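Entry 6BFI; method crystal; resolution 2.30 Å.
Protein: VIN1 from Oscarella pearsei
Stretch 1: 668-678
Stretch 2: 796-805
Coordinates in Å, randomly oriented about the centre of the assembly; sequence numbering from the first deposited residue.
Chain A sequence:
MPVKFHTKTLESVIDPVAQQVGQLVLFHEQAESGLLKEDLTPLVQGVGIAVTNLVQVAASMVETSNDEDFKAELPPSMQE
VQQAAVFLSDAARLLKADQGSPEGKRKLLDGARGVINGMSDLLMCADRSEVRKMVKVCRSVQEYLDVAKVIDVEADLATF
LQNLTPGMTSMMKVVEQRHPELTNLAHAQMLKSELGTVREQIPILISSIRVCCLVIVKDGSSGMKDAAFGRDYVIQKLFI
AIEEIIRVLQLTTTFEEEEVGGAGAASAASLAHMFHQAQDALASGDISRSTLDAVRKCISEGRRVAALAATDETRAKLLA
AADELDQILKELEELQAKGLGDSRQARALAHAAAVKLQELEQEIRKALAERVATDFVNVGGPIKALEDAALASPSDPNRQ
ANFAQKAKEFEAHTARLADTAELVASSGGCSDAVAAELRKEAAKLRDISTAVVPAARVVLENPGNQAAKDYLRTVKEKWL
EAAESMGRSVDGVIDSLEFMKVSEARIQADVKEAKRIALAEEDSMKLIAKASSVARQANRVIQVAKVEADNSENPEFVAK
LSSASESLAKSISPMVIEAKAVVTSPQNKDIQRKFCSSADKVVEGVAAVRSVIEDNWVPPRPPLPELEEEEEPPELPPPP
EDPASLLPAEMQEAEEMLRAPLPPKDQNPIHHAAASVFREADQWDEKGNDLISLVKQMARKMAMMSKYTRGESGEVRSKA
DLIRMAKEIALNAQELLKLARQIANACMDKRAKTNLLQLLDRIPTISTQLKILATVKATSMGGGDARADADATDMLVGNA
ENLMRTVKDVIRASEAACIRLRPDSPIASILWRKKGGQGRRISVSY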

ATOM      1  N   ASN A 668     -25.475  -8.494  14.276  1.00 81.12           N
ATOM      2  CA  ASN A 668     -25.038  -7.101  14.412  1.00 73.63           C
ATOM      3  C   ASN A 668     -23.601  -6.948  13.935  1.00 70.97           C
ATOM      4  O   ASN A 668     -22.683  -6.743  14.737  1.00 74.08           O
ATOM      5  CB  ASN A 668     -25.178  -6.633  15.862  1.00 72.37           C
ATOM      6  CG  ASN A 668     -26.623  -6.476  16.290  1.00 68.44           C
ATOM      7  OD1 ASN A 668     -27.283  -7.448  16.656  1.00 60.19           O
ATOM      8  ND2 ASN A 668     -27.120  -5.244  16.255  1.00 65.07           N
ATOM      9  N   PRO A 669     -23.369  -7.017  12.619  1.00 65.41           N
ATOM     10  CA  PRO A 669     -22.002  -6.786  12.114  1.00 58.56           C
ATOM     11  C   PRO A 669     -21.499  -5.376  12.376  1.00 55.22           C
ATOM     12  O   PRO A 669     -20.334  -5.189  12.764  1.00 59.44           O
ATOM     13  CB  PRO A 669     -22.131  -7.071  10.609  1.00 61.02           C
ATOM     14  CG  PRO A 669     -23.399  -7.853  10.458  1.00 64.69           C
ATOM     15  CD  PRO A 669     -24.307  -7.357  11.535  1.00 66.34           C
ATOM     16  N   ILE A 670     -22.357  -4.374  12.165  1.00 48.20           N
ATOM     17  CA  ILE A 670     -21.976  -2.990  12.428  1.00 48.23           C
ATOM     18  C   ILE A 670     -21.566  -2.820  13.884  1.00 54.86           C
ATOM     19  O   ILE A 670     -20.572  -2.151  14.192  1.00 55.66           O
ATOM     20  CB  ILE A 670     -23.129  -2.043  12.051  1.00 48.79           C
ATOM     21  CG1 ILE A 670     -23.489  -2.199  10.570  1.00 56.08           C
ATOM     22  CG2 ILE A 670     -22.763  -0.604  12.357  1.00 49.72           C
ATOM     23  CD1 ILE A 670     -24.676  -1.359  10.139  1.00 58.76           C
ATOM     24  N   HIS A 671     -22.319  -3.436  14.802  1.00 56.79           N
ATOM     25  CA  HIS A 671     -21.990  -3.341  16.220  1.00 54.76           C
ATOM     26  C   HIS A 671     -20.646  -3.990  16.517  1.00 55.71           C
ATOM     27  O   HIS A 671     -19.882  -3.494  17.349  1.00 58.54           O
ATOM     28  CB  HIS A 671     -23.092  -3.987  17.060  1.00 54.81           C
ATOM     29  CG  HIS A 671     -22.934  -3.774  18.533  1.00 62.74           C
ATOM     30  ND1 HIS A 671     -21.953  -4.396  19.276  1.00 66.49           N
ATOM     31  CD2 HIS A 671     -23.638  -3.014  19.404  1.00 68.23           C
ATOM     32  CE1 HIS A 671     -22.057  -4.024  20.539  1.00 69.66           C
ATOM     33  NE2 HIS A 671     -23.072  -3.185  20.644  1.00 71.81           N
ATOM     34  N   HIS A 672     -20.338  -5.104  15.850  1.00 59.08           N
ATOM     35  CA  HIS A 672     -19.042  -5.742  16.053  1.00 60.73           C
ATOM     36  C   HIS A 672     -17.903  -4.847  15.579  1.00 61.83           C
ATOM     37  O   HIS A 672     -16.887  -4.711  16.273  1.00 64.49           O
ATOM     38  CB  HIS A 672     -19.000  -7.091  15.339  1.00 60.90           C
ATOM     39  CG  HIS A 672     -19.655  -8.198  16.104  1.00 63.71           C
ATOM     40  ND1 HIS A 672     -18.936  -9.186  16.743  1.00 62.91           N
ATOM     41  CD2 HIS A 672     -20.960  -8.473  16.338  1.00 65.19           C
ATOM     42  CE1 HIS A 672     -19.770 -10.024  17.333  1.00 63.55           C
ATOM     43  NE2 HIS A 672     -21.003  -9.613  17.103  1.00 65.48           N
ATOM     44  N   ALA A 673     -18.049  -4.224  14.404  1.00 59.54           N
ATOM     45  CA  ALA A 673     -17.000  -3.328  13.918  1.00 58.44           C
ATOM     46  C   ALA A 673     -16.822  -2.136  14.852  1.00 57.58           C
ATOM     47  O   ALA A 673     -15.693  -1.760  15.205  1.00 63.15           O
ATOM     48  CB  ALA A 673     -17.325  -2.862  12.498  1.00 55.55           C
ATOM     49  N   ALA A 674     -17.938  -1.534  15.274  1.00 55.40           N
ATOM     50  CA  ALA A 674     -17.876  -0.440  16.238  1.00 56.38           C
ATOM     51  C   ALA A 674     -17.244  -0.881  17.552  1.00 59.24           C
ATOM     52  O   ALA A 674     -16.587  -0.078  18.223  1.00 62.56           O
ATOM     53  CB  ALA A 674     -19.275   0.128  16.480  1.00 53.64           C
ATOM     54  N   ALA A 675     -17.428  -2.146  17.936  1.00 60.17           N
ATOM     55  CA  ALA A 675     -16.817  -2.661  19.156  1.00 60.19           C
ATOM     56  C   ALA A 675     -15.320  -2.873  18.999  1.00 57.29           C
ATOM     57  O   ALA A 675     -14.571  -2.664  19.959  1.00 47.75           O
ATOM     58  CB  ALA A 675     -17.485  -3.972  19.570  1.00 49.40           C
ATOM     59  N   SER A 676     -14.866  -3.275  17.810  1.00 54.55           N
ATOM     60  CA  SER A 676     -13.428  -3.359  17.574  1.00 55.44           C
ATOM     61  C   SER A 676     -12.787  -1.981  17.626  1.00 51.48           C
ATOM     62  O   SER A 676     -11.686  -1.823  18.165  1.00 48.96           O
ATOM     63  CB  SER A 676     -13.148  -4.032  16.230  1.00 59.07           C
ATOM     64  OG  SER A 676     -13.563  -3.210  15.153  1.00 63.90           O
ATOM     65  N   VAL A 677     -13.460  -0.967  17.078  1.00 53.56           N
ATOM     66  CA  VAL A 677     -12.914   0.388  17.145  1.00 49.79           C
ATOM     67  C   VAL A 677     -12.902   0.888  18.586  1.00 55.13           C
ATOM     68  O   VAL A 677     -11.877   1.375  19.087  1.00 57.20           O
ATOM     69  CB  VAL A 677     -13.705   1.333  16.226  1.00 47.01           C
ATOM     70  CG1 VAL A 677     -13.385   2.771  16.554  1.00 44.43           C
ATOM     71  CG2 VAL A 677     -13.382   1.038  14.780  1.00 43.59           C
ATOM     72  N   PHE A 678     -14.046   0.781  19.271  1.00 57.18           N
ATOM     73  CA  PHE A 678     -14.136   1.223  20.658  1.00 60.85           C
ATOM     74  C   PHE A 678     -13.099   0.527  21.527  1.00 62.14           C
ATOM     75  O   PHE A 678     -12.515   1.142  22.425  1.00 63.51           O
ATOM     76  CB  PHE A 678     -15.545   0.968  21.197  1.00 61.59           C
ATOM     77  CG  PHE A 678     -15.734   1.382  22.630  1.00 61.74           C
ATOM     78  CD1 PHE A 678     -16.089   2.682  22.947  1.00 61.53           C
ATOM     79  CD2 PHE A 678     -15.562   0.471  23.658  1.00 61.34           C
ATOM     80  CE1 PHE A 678     -16.263   3.067  24.265  1.00 61.63           C
ATOM     81  CE2 PHE A 678     -15.734   0.849  24.975  1.00 63.13           C
ATOM     82  CZ  PHE A 678     -16.086   2.150  25.278  1.00 63.75           C
ATOM     83  N   LEU A 796     -24.832  -1.076   3.189  1.00 55.47           N
ATOM     84  CA  LEU A 796     -24.624  -0.238   4.363  1.00 51.38           C
ATOM     85  C   LEU A 796     -23.615  -0.870   5.314  1.00 46.94           C
ATOM     86  O   LEU A 796     -22.686  -0.202   5.782  1.00 43.36           O
ATOM     87  CB  LEU A 796     -25.952   0.023   5.075  1.00 53.64           C
ATOM     88  CG  LEU A 796     -25.861   0.865   6.354  1.00 51.67           C
ATOM     89  CD1 LEU A 796     -25.247   2.230   6.070  1.00 47.97           C
ATOM     90  CD2 LEU A 796     -27.232   1.016   6.993  1.00 53.93           C
ATOM     91  N   VAL A 797     -23.769  -2.167   5.599  1.00 51.34           N
ATOM     92  CA  VAL A 797     -22.875  -2.806   6.560  1.00 54.36           C
ATOM     93  C   VAL A 797     -21.467  -2.922   5.995  1.00 53.59           C
ATOM     94  O   VAL A 797     -20.486  -2.793   6.736  1.00 53.46           O
ATOM     95  CB  VAL A 797     -23.422  -4.177   7.010  1.00 61.26           C
ATOM     96  CG1 VAL A 797     -24.802  -4.028   7.640  1.00 61.90           C
ATOM     97  CG2 VAL A 797     -23.462  -5.163   5.857  1.00 67.34           C
ATOM     98  N   GLY A 798     -21.330  -3.151   4.686  1.00 55.62           N
ATOM     99  CA  GLY A 798     -20.000  -3.158   4.095  1.00 48.83           C
ATOM    100  C   GLY A 798     -19.318  -1.808   4.217  1.00 47.75           C
ATOM    101  O   GLY A 798     -18.156  -1.716   4.628  1.00 51.02           O
ATOM    102  N   ASN A 799     -20.044  -0.740   3.878  1.00 50.43           N
ATOM    103  CA  ASN A 799     -19.503   0.610   4.002  1.00 49.42           C
ATOM    104  C   ASN A 799     -19.099   0.917   5.441  1.00 50.80           C
ATOM    105  O   ASN A 799     -18.010   1.447   5.693  1.00 51.39           O
ATOM    106  CB  ASN A 799     -20.530   1.626   3.500  1.00 49.91           C
ATOM    107  CG  ASN A 799     -20.018   3.049   3.558  1.00 57.60           C
ATOM    108  OD1 ASN A 799     -20.172   3.738   4.567  1.00 65.23           O
ATOM    109  ND2 ASN A 799     -19.405   3.501   2.471  1.00 60.80           N
ATOM    110  N   ALA A 800     -19.967   0.584   6.402  1.00 51.90           N
ATOM    111  CA  ALA A 800     -19.689   0.899   7.802  1.00 50.90           C
ATOM    112  C   ALA A 800     -18.506   0.097   8.331  1.00 42.85           C
ATOM    113  O   ALA A 800     -17.676   0.626   9.080  1.00 48.64           O
ATOM    114  CB  ALA A 800     -20.933   0.645   8.655  1.00 49.69           C
ATOM    115  N   GLU A 801     -18.419  -1.183   7.963  1.00 55.10           N
ATOM    116  CA  GLU A 801     -17.258  -1.984   8.338  1.00 57.41           C
ATOM    117  C   GLU A 801     -15.974  -1.373   7.789  1.00 55.07           C
ATOM    118  O   GLU A 801     -14.976  -1.243   8.509  1.00 52.57           O
ATOM    119  CB  GLU A 801     -17.429  -3.421   7.843  1.00 60.03           C
ATOM    120  CG  GLU A 801     -18.430  -4.236   8.641  1.00 65.30           C
ATOM    121  CD  GLU A 801     -18.741  -5.573   7.997  1.00 72.27           C
ATOM    122  OE1 GLU A 801     -18.577  -5.692   6.765  1.00 75.18           O
ATOM    123  OE2 GLU A 801     -19.146  -6.506   8.722  1.00 75.89           O
ATOM    124  N   ASN A 802     -15.987  -0.982   6.510  1.00 50.91           N
ATOM    125  CA  ASN A 802     -14.810  -0.344   5.928  1.00 52.71           C
ATOM    126  C   ASN A 802     -14.443   0.935   6.677  1.00 53.32           C
ATOM    127  O   ASN A 802     -13.260   1.196   6.938  1.00 57.59           O
ATOM    128  CB  ASN A 802     -15.052  -0.059   4.448  1.00 60.33           C
ATOM    129  CG  ASN A 802     -13.937   0.748   3.824  1.00 63.07           C
ATOM    130  OD1 ASN A 802     -14.172   1.812   3.256  1.00 66.10           O
ATOM    131  ND2 ASN A 802     -12.713   0.249   3.934  1.00 63.78           N
ATOM    132  N   LEU A 803     -15.446   1.739   7.043  1.00 48.76           N
ATOM    133  CA  LEU A 803     -15.174   2.958   7.801  1.00 54.81           C
ATOM    134  C   LEU A 803     -14.532   2.647   9.147  1.00 55.40           C
ATOM    135  O   LEU A 803     -13.583   3.322   9.560  1.00 60.14           O
ATOM    136  CB  LEU A 803     -16.458   3.760   8.007  1.00 54.16           C
ATOM    137  CG  LEU A 803     -16.281   5.036   8.835  1.00 52.22           C
ATOM    138  CD1 LEU A 803     -15.274   5.971   8.178  1.00 50.55           C
ATOM    139  CD2 LEU A 803     -17.612   5.741   9.048  1.00 50.63           C
ATOM    140  N   MET A 804     -15.034   1.627   9.848  1.00 51.36           N
ATOM    141  CA  MET A 804     -14.474   1.306  11.159  1.00 54.06           C
ATOM    142  C   MET A 804     -13.046   0.781  11.047  1.00 55.80           C
ATOM    143  O   MET A 804     -12.174   1.172  11.834  1.00 58.69           O
ATOM    144  CB  MET A 804     -15.375   0.306  11.882  1.00 54.13           C
ATOM    145  CG  MET A 804     -16.643   0.942  12.436  1.00 55.77           C
ATOM    146  SD  MET A 804     -16.350   2.641  12.986  1.00 56.35           S
ATOM    147  CE  MET A 804     -16.956   2.587  14.662  1.00 59.30           C
ATOM    148  N   ARG A 805     -12.782  -0.099  10.074  1.00 54.50           N
ATOM    149  CA  ARG A 805     -11.410  -0.537   9.826  1.00 53.22           C
ATOM    150  C   ARG A 805     -10.496   0.655   9.577  1.00 53.50           C
ATOM    151  O   ARG A 805      -9.399   0.752  10.147  1.00 58.41           O
ATOM    152  CB  ARG A 805     -11.366  -1.496   8.636  1.00 55.50           C
ATOM    153  CG  ARG A 805     -11.925  -2.876   8.916  1.00 63.77           C
ATOM    154  CD  ARG A 805     -11.566  -3.840   7.795  1.00 68.95           C
ATOM    155  NE  ARG A 805     -12.077  -3.389   6.503  1.00 73.42           N
ATOM    156  CZ  ARG A 805     -13.242  -3.766   5.989  1.00 74.30           C
ATOM    157  NH1 ARG A 805     -14.022  -4.606   6.653  1.00 75.45           N
ATOM    158  NH2 ARG A 805     -13.627  -3.304   4.807  1.00 75.61           N
TER
HETATM  159  O   HOH W   1     -18.766  -6.801  11.373  1.00 53.86           O

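Two helices, 669-678 and 796-805, run side by side in the same direction, their axes only 6° from parallel and 9.0 Å apart at closest approach. Each is held by its own i to i+4 backbone ladder; no direct hydrogen bond crosses between them, so the contact rests on shape and on one bridging water. Register is set where the backbones come nearest: Ile-670 CA lies 5.9 Å from Val-797 CA, and Ala-673 CA lies 5.7 Å from Glu-801 CA. From the first pair to the second is a step of three residues on one helix and four on the other, the spacing that keeps a single face of each helix turned to its neighbor.

The first rule is to place small against large. Met-804, which gives up the most area to the contact, lies along the alanine-lined part of the first helix: its CB is 3.8 Å from Ala-673 CB, and its CE reaches to 3.5 Å from Ala-674 CA. Its chi2 and chi3 both sit between the usual wells. Val-677 closes the next turn, with CG2 3.6 Å from Met-804 CB and 3.2 Å from Met-804 O, a snug approach of a methyl to a backbone carbonyl.

One turn before the alanines, the CA-to-CB bond of Ile-670 points sideways, yet its m,t rotamer brings CD1 to 3.7 Å from Val-797 CG1; its CG1 stands 4.3 Å from Ala-800 CB, a looser apolar contact.

The second rule is to let a long polar side chain cover the more open edge with its aliphatic part and leave its charged end for water. Glu-801 lays its aliphatic part near Ala-673, CG to CB 4.2 Å, while its carboxylate comes close to Pro-669, with Glu-801 OE2 3.6 Å from Pro-669 CB. Water 1 donates to both Pro-669 O, at 2.6 Å from the water O, and Glu-801 OE2, at 2.7 Å, linking two acceptors that could not bond each other.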